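Local atomic coordinates of prolyl-tRNA synthetase (PDB entry 6UYH), a protein that probably attaches proline to its cognate tRNA in an ATP-dependent reaction, and here holds the inhibitor halofuginone together with the ATP analogue AMPPNP. Residues G206-N211 and D218-V223; T222-I227 and K474-P479; R416-R421 and S432-L437; S483-L488 and N504-F509. All coordinates share one frame; numbering follows the deposited sequence. Where two conformers were deposited one is given.

Interaction 1 of 4, residues G206-N211 and D218-V223; sequences GTKTEN and DYTTTV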
# COMPACT_ATOMS: atom_id res chain seq x y z
N GLY A 206 22.18 4.76 -17.47
CA GLY A 206 22.34 5.03 -18.89
C GLY A 206 21.02 5.44 -19.50
O GLY A 206 19.98 5.44 -18.84
N THR A 207 21.08 5.82 -20.77
CA THR A 207 19.87 6.05 -21.55
C THR A 207 19.60 4.83 -22.41
O THR A 207 20.52 4.16 -22.87
CB THR A 207 20.02 7.29 -22.44
OG1 THR A 207 21.14 7.10 -23.31
CG2 THR A 207 20.27 8.52 -21.61
N LYS A 208 18.32 4.54 -22.63
CA LYS A 208 17.96 3.47 -23.54
C LYS A 208 18.06 3.92 -24.99
O LYS A 208 17.96 5.11 -25.31
CB LYS A 208 16.55 2.96 -23.25
CG LYS A 208 16.45 2.19 -21.96
CD LYS A 208 15.09 1.53 -21.84
CE LYS A 208 14.91 0.87 -20.49
NZ LYS A 208 13.59 0.20 -20.41
N THR A 209 18.32 2.96 -25.88
CA THR A 209 18.33 3.25 -27.31
C THR A 209 16.90 3.50 -27.82
O THR A 209 15.92 3.27 -27.12
CB THR A 209 18.94 2.09 -28.08
OG1 THR A 209 18.16 0.92 -27.83
CG2 THR A 209 20.36 1.84 -27.61
N GLU A 210 16.81 3.95 -29.07
CA GLU A 210 15.50 4.27 -29.63
C GLU A 210 14.58 3.05 -29.62
O GLU A 210 13.37 3.17 -29.39
CB GLU A 210 15.64 4.82 -31.05
CG GLU A 210 16.30 6.20 -31.10
CD GLU A 210 15.55 7.23 -30.27
OE1 GLU A 210 14.32 7.35 -30.45
OE2 GLU A 210 16.18 7.91 -29.42
N ASN A 211 15.13 1.86 -29.84
CA ASN A 211 14.30 0.66 -29.89
C ASN A 211 13.80 0.25 -28.51
O ASN A 211 12.70 -0.30 -28.39
CB ASN A 211 15.08 -0.50 -30.54
CG ASN A 211 14.31 -1.81 -30.49
OD1 ASN A 211 13.25 -1.94 -31.09
ND2 ASN A 211 14.86 -2.80 -29.78
N ASP A 218 10.36 11.15 -24.94
CA ASP A 218 11.46 11.76 -25.69
C ASP A 218 12.76 11.01 -25.44
O ASP A 218 13.51 10.74 -26.38
CB ASP A 218 11.60 13.24 -25.33
CG ASP A 218 10.63 14.12 -26.11
OD1 ASP A 218 10.02 13.64 -27.09
OD2 ASP A 218 10.48 15.31 -25.74
N TYR A 219 13.04 10.68 -24.18
CA TYR A 219 14.17 9.82 -23.87
C TYR A 219 13.89 9.07 -22.57
O TYR A 219 13.13 9.54 -21.72
CB TYR A 219 15.48 10.61 -23.77
CG TYR A 219 15.56 11.61 -22.64
CD1 TYR A 219 15.30 12.96 -22.86
CD2 TYR A 219 15.92 11.22 -21.35
CE1 TYR A 219 15.39 13.90 -21.84
CE2 TYR A 219 16.00 12.14 -20.32
CZ TYR A 219 15.73 13.47 -20.57
OH TYR A 219 15.82 14.39 -19.55
N THR A 220 14.53 7.90 -22.44
CA THR A 220 14.32 7.00 -21.31
C THR A 220 15.66 6.73 -20.64
O THR A 220 16.64 6.39 -21.32
CB THR A 220 13.69 5.68 -21.77
OG1 THR A 220 12.38 5.93 -22.28
CG2 THR A 220 13.61 4.68 -20.63
N THR A 221 15.71 6.89 -19.31
CA THR A 221 16.89 6.51 -18.55
C THR A 221 16.58 5.27 -17.73
O THR A 221 15.42 4.98 -17.43
CB THR A 221 17.38 7.65 -17.63
OG1 THR A 221 16.42 7.91 -16.59
CG2 THR A 221 17.63 8.94 -18.45
N THR A 222 17.63 4.51 -17.41
CA THR A 222 17.48 3.24 -16.71
C THR A 222 18.63 3.07 -15.73
O THR A 222 19.70 3.65 -15.91
CB THR A 222 17.44 2.07 -17.72
OG1 THR A 222 17.35 0.82 -17.03
CG2 THR A 222 18.70 2.05 -18.59
N VAL A 223 18.41 2.28 -14.68
CA VAL A 223 19.50 1.71 -13.89
C VAL A 223 19.59 0.23 -14.26
O VAL A 223 18.63 -0.53 -14.06
CB VAL A 223 19.31 1.90 -12.38
CG1 VAL A 223 19.65 3.35 -12.00
CG2 VAL A 223 17.87 1.57 -11.93
O HOH W 1 16.20 7.29 -24.71
O HOH W 2 14.77 -0.27 -17.22
O HOH W 3 15.85 9.01 -26.89

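Interaction 2 of 4, residues T222-I227 and K474-P479; sequences TVETFI and KSLCVP. With EDO (1,2-ethanediol), chain P.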
# COMPACT_ATOMS: atom_id res chain seq x y z
N THR A 222 17.63 4.51 -17.41
CA THR A 222 17.48 3.24 -16.71
C THR A 222 18.63 3.07 -15.73
O THR A 222 19.70 3.65 -15.91
CB THR A 222 17.44 2.07 -17.72
OG1 THR A 222 17.35 0.82 -17.03
CG2 THR A 222 18.70 2.05 -18.59
N VAL A 223 18.41 2.28 -14.68
CA VAL A 223 19.50 1.71 -13.89
C VAL A 223 19.59 0.23 -14.26
O VAL A 223 18.63 -0.53 -14.06
CB VAL A 223 19.31 1.90 -12.38
CG1 VAL A 223 19.65 3.35 -12.00
CG2 VAL A 223 17.87 1.57 -11.93
N GLU A 224 20.71 -0.17 -14.83
CA GLU A 224 20.95 -1.56 -15.20
C GLU A 224 21.63 -2.29 -14.06
O GLU A 224 22.51 -1.74 -13.40
CB GLU A 224 21.81 -1.64 -16.45
CG GLU A 224 21.11 -1.10 -17.69
CD GLU A 224 19.87 -1.90 -18.03
OE1 GLU A 224 20.02 -3.12 -18.30
OE2 GLU A 224 18.76 -1.33 -18.02
N THR A 225 21.20 -3.53 -13.82
CA THR A 225 21.80 -4.41 -12.83
C THR A 225 22.25 -5.69 -13.53
O THR A 225 21.90 -5.93 -14.70
CB THR A 225 20.83 -4.75 -11.69
OG1 THR A 225 19.71 -5.46 -12.21
CG2 THR A 225 20.34 -3.47 -10.98
N PHE A 226 23.04 -6.50 -12.83
CA PHE A 226 23.73 -7.60 -13.48
C PHE A 226 23.67 -8.86 -12.62
O PHE A 226 24.00 -8.82 -11.43
CB PHE A 226 25.19 -7.24 -13.75
CG PHE A 226 25.98 -8.33 -14.41
CD1 PHE A 226 25.67 -8.76 -15.70
CD2 PHE A 226 27.05 -8.92 -13.76
CE1 PHE A 226 26.43 -9.76 -16.33
CE2 PHE A 226 27.82 -9.92 -14.39
CZ PHE A 226 27.49 -10.33 -15.67
N ILE A 227 23.30 -9.98 -13.24
CA ILE A 227 23.24 -11.27 -12.57
C ILE A 227 24.47 -12.06 -13.02
O ILE A 227 24.50 -12.60 -14.12
CB ILE A 227 21.94 -12.02 -12.87
CG1 ILE A 227 20.73 -11.10 -12.64
CG2 ILE A 227 21.84 -13.30 -12.00
CD1 ILE A 227 20.66 -10.43 -11.26
N LYS A 474 20.91 -7.90 -26.36
CA LYS A 474 20.12 -6.72 -26.66
C LYS A 474 20.78 -5.50 -26.05
O LYS A 474 21.72 -5.60 -25.26
CB LYS A 474 18.68 -6.87 -26.18
CG LYS A 474 18.52 -6.90 -24.70
CD LYS A 474 17.05 -7.17 -24.36
CE LYS A 474 16.39 -6.01 -23.63
NZ LYS A 474 14.90 -6.14 -23.68
N SER A 475 20.33 -4.32 -26.47
CA SER A 475 20.90 -3.11 -25.91
C SER A 475 20.43 -2.98 -24.47
O SER A 475 19.25 -3.22 -24.16
CB SER A 475 20.51 -1.88 -26.72
OG SER A 475 19.14 -1.60 -26.55
N LEU A 476 21.36 -2.67 -23.58
CA LEU A 476 21.03 -2.47 -22.18
C LEU A 476 20.90 -0.99 -21.87
O LEU A 476 19.83 -0.52 -21.46
CB LEU A 476 22.10 -3.16 -21.32
CG LEU A 476 22.31 -4.63 -21.70
CD1 LEU A 476 23.45 -5.25 -20.89
CD2 LEU A 476 21.01 -5.45 -21.58
N CYS A 477 21.94 -0.21 -22.16
CA CYS A 477 21.85 1.24 -22.07
C CYS A 477 23.06 1.82 -22.77
O CYS A 477 24.05 1.13 -23.03
CB CYS A 477 21.80 1.71 -20.63
SG CYS A 477 23.34 1.44 -19.75
N VAL A 478 22.97 3.11 -23.07
CA VAL A 478 24.15 3.92 -23.39
C VAL A 478 24.59 4.60 -22.09
O VAL A 478 23.88 5.51 -21.61
CB VAL A 478 23.84 4.94 -24.49
CG1 VAL A 478 25.09 5.75 -24.83
CG2 VAL A 478 23.29 4.24 -25.73
N PRO A 479 25.69 4.17 -21.48
CA PRO A 479 26.05 4.70 -20.16
C PRO A 479 26.14 6.23 -20.16
O PRO A 479 26.69 6.83 -21.08
CB PRO A 479 27.41 4.06 -19.89
CG PRO A 479 27.37 2.77 -20.64
CD PRO A 479 26.59 3.08 -21.91
C1 EDO P . 12.88 -8.80 -27.28
O1 EDO P . 12.14 -9.91 -26.75
C2 EDO P . 13.05 -7.77 -26.17
O2 EDO P . 13.56 -8.43 -25.01

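Interaction 3 of 4, residues R416-R421 and S432-L437; sequences RIVVTR and SGNMCL. With EDO (1,2-ethanediol), chain B.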
# COMPACT_ATOMS: atom_id res chain seq x y z
N ARG A 416 33.06 -8.20 -15.36
CA ARG A 416 32.26 -8.85 -16.40
C ARG A 416 31.75 -7.86 -17.43
O ARG A 416 30.81 -8.17 -18.17
CB ARG A 416 31.10 -9.62 -15.77
CG ARG A 416 31.54 -10.66 -14.76
CD ARG A 416 31.97 -11.94 -15.43
NE ARG A 416 30.82 -12.69 -15.91
CZ ARG A 416 30.08 -13.48 -15.13
NH1 ARG A 416 30.38 -13.62 -13.84
NH2 ARG A 416 29.04 -14.14 -15.64
N ILE A 417 32.33 -6.67 -17.47
CA ILE A 417 32.09 -5.69 -18.53
C ILE A 417 33.35 -5.63 -19.38
O ILE A 417 34.42 -5.25 -18.89
CB ILE A 417 31.73 -4.31 -17.97
CG1 ILE A 417 30.40 -4.36 -17.22
CG2 ILE A 417 31.64 -3.29 -19.10
CD1 ILE A 417 30.15 -3.13 -16.36
N VAL A 418 33.23 -6.03 -20.65
CA VAL A 418 34.36 -6.16 -21.55
C VAL A 418 34.17 -5.19 -22.71
O VAL A 418 33.09 -5.17 -23.32
CB VAL A 418 34.48 -7.60 -22.09
CG1 VAL A 418 35.64 -7.71 -23.05
CG2 VAL A 418 34.62 -8.59 -20.93
N VAL A 419 35.20 -4.42 -23.01
CA VAL A 419 35.21 -3.60 -24.23
C VAL A 419 35.42 -4.52 -25.43
O VAL A 419 36.45 -5.20 -25.54
CB VAL A 419 36.32 -2.54 -24.16
CG1 VAL A 419 36.37 -1.74 -25.46
CG2 VAL A 419 36.12 -1.63 -22.97
N THR A 420 34.45 -4.53 -26.34
CA THR A 420 34.50 -5.41 -27.51
C THR A 420 34.43 -4.55 -28.76
O THR A 420 33.34 -4.13 -29.18
CB THR A 420 33.39 -6.47 -27.45
OG1 THR A 420 32.10 -5.84 -27.40
CG2 THR A 420 33.55 -7.34 -26.20
N ARG A 421 35.59 -4.29 -29.37
CA ARG A 421 35.64 -3.40 -30.52
C ARG A 421 35.21 -4.06 -31.83
O ARG A 421 34.89 -3.34 -32.78
CB ARG A 421 37.07 -2.85 -30.68
CG ARG A 421 37.49 -1.92 -29.53
CD ARG A 421 38.99 -1.71 -29.58
NE ARG A 421 39.51 -0.87 -28.51
CZ ARG A 421 39.81 -1.30 -27.29
NH1 ARG A 421 39.60 -2.57 -26.96
NH2 ARG A 421 40.30 -0.46 -26.39
N SER A 432 30.70 -16.08 -22.95
CA SER A 432 31.30 -16.35 -21.64
C SER A 432 30.60 -15.59 -20.52
O SER A 432 31.14 -15.52 -19.41
CB SER A 432 32.79 -16.03 -21.66
OG SER A 432 33.05 -14.73 -22.16
N GLY A 433 29.43 -15.03 -20.78
CA GLY A 433 28.62 -14.44 -19.72
C GLY A 433 28.99 -13.03 -19.33
O GLY A 433 28.81 -12.65 -18.17
N ASN A 434 29.49 -12.23 -20.26
CA ASN A 434 29.87 -10.86 -19.99
C ASN A 434 28.89 -9.89 -20.62
O ASN A 434 28.15 -10.23 -21.55
CB ASN A 434 31.28 -10.57 -20.53
CG ASN A 434 32.34 -11.41 -19.88
OD1 ASN A 434 32.73 -11.15 -18.74
ND2 ASN A 434 32.83 -12.43 -20.59
N MET A 435 28.86 -8.68 -20.07
CA MET A 435 28.30 -7.54 -20.77
C MET A 435 29.39 -6.90 -21.61
O MET A 435 30.57 -6.95 -21.26
CB MET A 435 27.73 -6.52 -19.79
CG MET A 435 26.70 -7.13 -18.86
SD MET A 435 25.86 -5.84 -17.92
CE MET A 435 27.05 -5.55 -16.62
N CYS A 436 28.99 -6.30 -22.73
CA CYS A 436 29.92 -5.84 -23.75
C CYS A 436 29.70 -4.37 -24.03
O CYS A 436 28.57 -3.94 -24.26
CB CYS A 436 29.75 -6.63 -25.05
SG CYS A 436 29.91 -8.41 -24.83
N LEU A 437 30.80 -3.60 -24.05
CA LEU A 437 30.77 -2.22 -24.48
C LEU A 437 31.16 -2.19 -25.95
O LEU A 437 32.26 -2.63 -26.31
CB LEU A 437 31.71 -1.35 -23.66
CG LEU A 437 31.28 -0.84 -22.29
CD1 LEU A 437 32.50 -0.30 -21.55
CD2 LEU A 437 30.21 0.23 -22.42
C1 EDO B . 40.98 -3.24 -23.21
O1 EDO B . 40.54 -3.80 -24.45
C2 EDO B . 40.18 -1.98 -22.92
O2 EDO B . 40.67 -0.91 -23.73

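Interaction 4 of 4, residues S483-L488 and N504-F509; sequences SSFPSL and NCWALF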
# COMPACT_ATOMS: atom_id res chain seq x y z
N SER A 483 33.32 8.70 -19.58
CA SER A 483 34.64 9.32 -19.44
C SER A 483 35.77 8.30 -19.34
O SER A 483 36.91 8.62 -19.68
CB SER A 483 34.66 10.24 -18.22
OG SER A 483 34.49 9.50 -17.03
N SER A 484 35.49 7.09 -18.87
CA SER A 484 36.54 6.09 -18.71
C SER A 484 36.69 5.18 -19.92
O SER A 484 37.57 4.31 -19.92
CB SER A 484 36.26 5.22 -17.48
OG SER A 484 35.25 4.26 -17.76
N PHE A 485 35.87 5.36 -20.95
CA PHE A 485 35.87 4.45 -22.08
C PHE A 485 36.98 4.80 -23.07
O PHE A 485 37.44 5.95 -23.11
CB PHE A 485 34.51 4.48 -22.79
CG PHE A 485 33.35 4.05 -21.92
CD1 PHE A 485 33.56 3.30 -20.77
CD2 PHE A 485 32.05 4.40 -22.25
CE1 PHE A 485 32.50 2.90 -19.97
CE2 PHE A 485 30.97 4.01 -21.44
CZ PHE A 485 31.20 3.27 -20.30
N PRO A 486 37.44 3.84 -23.85
CA PRO A 486 38.56 4.09 -24.77
C PRO A 486 38.11 4.86 -26.01
O PRO A 486 36.94 5.19 -26.19
CB PRO A 486 39.06 2.69 -25.12
CG PRO A 486 37.93 1.78 -24.84
CD PRO A 486 37.11 2.41 -23.76
N SER A 487 39.09 5.16 -26.86
CA SER A 487 38.85 5.95 -28.06
C SER A 487 37.98 5.18 -29.06
O SER A 487 38.09 3.96 -29.19
CB SER A 487 40.18 6.32 -28.71
OG SER A 487 39.95 6.98 -29.95
N LEU A 488 37.13 5.92 -29.77
CA LEU A 488 36.35 5.36 -30.87
C LEU A 488 37.06 5.47 -32.21
O LEU A 488 36.51 5.02 -33.22
CB LEU A 488 34.99 6.08 -30.96
CG LEU A 488 34.04 5.84 -29.79
CD1 LEU A 488 32.91 6.89 -29.78
CD2 LEU A 488 33.48 4.44 -29.88
N ASN A 504 29.74 7.02 -32.52
CA ASN A 504 30.02 8.25 -31.80
C ASN A 504 29.77 8.14 -30.30
O ASN A 504 29.77 9.16 -29.61
CB ASN A 504 29.23 9.44 -32.38
CG ASN A 504 27.73 9.24 -32.38
OD1 ASN A 504 27.19 8.29 -31.81
ND2 ASN A 504 27.03 10.18 -33.04
N CYS A 505 29.59 6.93 -29.78
CA CYS A 505 29.54 6.68 -28.35
C CYS A 505 29.72 5.19 -28.14
O CYS A 505 29.86 4.42 -29.10
CB CYS A 505 28.22 7.17 -27.73
SG CYS A 505 26.78 6.30 -28.36
N TRP A 506 29.73 4.77 -26.87
CA TRP A 506 29.78 3.37 -26.50
C TRP A 506 28.44 2.95 -25.92
O TRP A 506 27.85 3.69 -25.13
CB TRP A 506 30.87 3.12 -25.45
CG TRP A 506 32.27 3.31 -25.96
CD1 TRP A 506 33.00 4.46 -25.92
CD2 TRP A 506 33.11 2.32 -26.55
NE1 TRP A 506 34.25 4.24 -26.45
CE2 TRP A 506 34.34 2.93 -26.85
CE3 TRP A 506 32.94 0.96 -26.86
CZ2 TRP A 506 35.40 2.25 -27.45
CZ3 TRP A 506 34.00 0.27 -27.45
CH2 TRP A 506 35.21 0.92 -27.74
N ALA A 507 27.96 1.79 -26.35
CA ALA A 507 26.73 1.22 -25.81
C ALA A 507 27.01 -0.10 -25.10
O ALA A 507 27.87 -0.89 -25.52
CB ALA A 507 25.69 0.99 -26.93
N LEU A 508 26.26 -0.34 -24.03
CA LEU A 508 26.34 -1.59 -23.28
C LEU A 508 25.28 -2.55 -23.83
O LEU A 508 24.09 -2.23 -23.86
CB LEU A 508 26.13 -1.32 -21.79
CG LEU A 508 26.53 -2.43 -20.81
CD1 LEU A 508 28.03 -2.61 -20.78
CD2 LEU A 508 25.97 -2.11 -19.40
N PHE A 509 25.74 -3.71 -24.31
CA PHE A 509 24.91 -4.77 -24.84
C PHE A 509 25.15 -6.04 -24.03
O PHE A 509 26.25 -6.26 -23.53
CB PHE A 509 25.23 -5.06 -26.32
CG PHE A 509 24.48 -4.19 -27.29
CD1 PHE A 509 24.74 -2.82 -27.37
CD2 PHE A 509 23.52 -4.73 -28.13
CE1 PHE A 509 24.06 -2.02 -28.26
CE2 PHE A 509 22.82 -3.92 -29.04
CZ PHE A 509 23.10 -2.57 -29.10

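Interaction 1 of 4, residues G206-N211 and D218-V223
Lys208 sets its CG anti to the carbonyl carbon (chi1 -71°) and runs extended beyond it, which lays the aliphatic chain across Thr220 and Thr222 on the neighbouring strand. Thr220 turns CG2 anti to its own backbone N, and this methyl meets Lys208 CD at 3.7 Å; further out, Lys208 CE rests 3.9 Å from Thr222 CB, the two side chains crossing at about a right angle. On the other face, the methyls Thr207 CG2 and Thr221 CG2 touch at 4.1 Å. The backbone evidence is a pair of reciprocal bonds, Gly206 N to Thr222 O (3.1 Å) and Thr222 N to Gly206 O (2.9 Å), followed by Lys208 N to Thr220 O at 2.8 Å. A water accepts from Thr220 N and donates to Lys208 O. The hydroxyls of Thr220 and Thr221 are engaged by strand 232-243: Thr220 OG1 bonds to His240 ND1 and Thr221 OG1 to Ser239 O. With the Lys208 side chain about 5 Å from the bound AMPPNP, the arrangement is that of an antiparallel beta hairpin, strands 204-207 and 219-227, beside the nucleotide site of the class II synthetase core.

Interaction 2 of 4, residues T222-I227 and K474-P479
Glu224 OE2 accepts the hydroxyl of Thr222 at 2.8 Å from OG1, through its anti lone pair, and this bond within strand 219-227 helps fix the carboxylate that faces strand 474-479. The other oxygen, Glu224 OE1, is bonded to Gln235 NE2 of strand 232-243, a residue of the AMPPNP pocket. Both oxygens of this buried acid therefore have a partner, and two donors of this kind would be expected to stabilise its negative charge. The Glu224 chain bends at chi2 (-63°), which carries CD back over the backbone of Leu476: CD lies 3.7 Å from Leu476 O, and OE1 stands 3.7 Å from Leu476 CB, with the two side chains at about a right angle. Beside this, Thr222 CG2 packs against Cys477 CB at 3.7 Å, while Cys477 SG reaches Glu224 CG at 4.0 Å. No hydrogen bond joins the two segments, and their axes approach no closer than 7.7 Å at 121° between directions, so they meet by side chains and not as neighbouring strands; strand 204-207 pairs with both. Leu476 and Cys477 together face Leu508, a classic beta bulge. The contact thus brings a bulged strand of the C-terminal prolyl-tRNA synthetase region against the class II catalytic core.

Interaction 3 of 4, residues R416-R421 and S432-L437
Gly433 O is gripped side-on by Arg416, which delivers both NE (3.0 Å) and NH2 (2.9 Å) to this one oxygen. The carbonyl oxygen lies near the guanidinium plane, whereas NE stands 53° above the carbonyl plane; both nitrogens come from the same face. Bends at chi2 (-82°) and chi3 (-75°) curl the arginine chain back toward this turn. Its NH2 has a second acceptor, Ala228 O, so the guanidinium also ties this turn to Ala228, just past strand 219-227. Gly433, with positive phi, is the C' residue of a Schellman motif closing helix 423-431: its own N bonds to Leu430 O and Asn434 N to Ala429 O. Asn434 ND2 also donates to Ala429 O, while Asn434 OD1 sits 3.5 Å from Arg416 CD, the amide plane nearly perpendicular to the guanidinium. These elements form a beta-alpha-beta unit, strand 417-419, helix 423-431 and strand 435-440, whose two strands run parallel. Their ladder starts with Met435 N to Arg416 O (2.8 Å), continues with Val418 N to Met435 O and Leu437 N to Val418 O, and finishes with Thr420 N to Leu437 O. Leu437 O receives a weak second bond from Thr420 OG1 at 3.4 Å. On the face away from the helix, Ile417 CG1 meets Met435 CE at 3.6 Å, and Leu437 CD1 touches Ile417 CG2 at 4.0 Å.

Interaction 4 of 4, residues S483-L488 and N504-F509
In the C-terminal region of the synthetase, the connection between strands 474-479 and 505-512 wraps Phe485, Pro486 and Leu488 around the indole of Trp506. Phe485 CB lies over one face of the five-membered ring, 3.5 Å from Trp506 CD1, and the Phe485 ring presents its edge to that face in an offset edge-to-face pair, the centroids 5.4 Å apart and the planes at 72°. Leu488 covers the opposite face: its CD2 is 3.7 Å from the centroid of the five-membered ring and 21° off the normal, a CH-pi contact. The other methyl, Leu488 CD1, reaches 3.3 Å to Cys505 N. Pro486 adds its CG at 3.7 Å from Trp506 CZ2, and its carbonyl satisfies the indole N-H, with NE1 to O at 2.9 Å; the bond is bent, 141° at the hydrogen. Beyond the segments, Val419 also touches both Pro486 and Trp506, linking this surface to strand 417-419. The arrangement is that of an irregular connection folded back over its own strand, a tryptophan held between CH-pi contacts on its two faces and an indole N-H to carbonyl bond at its rim.

Along the chain, interaction 1 closes first within the catalytic core, and interaction 2 starts on the same strand, 219-227, sharing Thr222 and Val223; interaction 3 lies, along the chain, between the two segments of interaction 2, and interaction 4 follows. Centre to centre, interactions 1 and 2 are about 9 Å apart, interactions 3 and 4 about 12 Å, interactions 2 and 3 about 12 Å, and interactions 2 and 4 about 14 Å. Thr207 O meets Val478 N at 2.7 Å, strand 474-479 pairs with 505-512, and strand 505-512 in turn pairs with 435-440. Phe226 packs on Arg416 and Met435. This succession of strand neighbours joins the C-terminal region to the catalytic core.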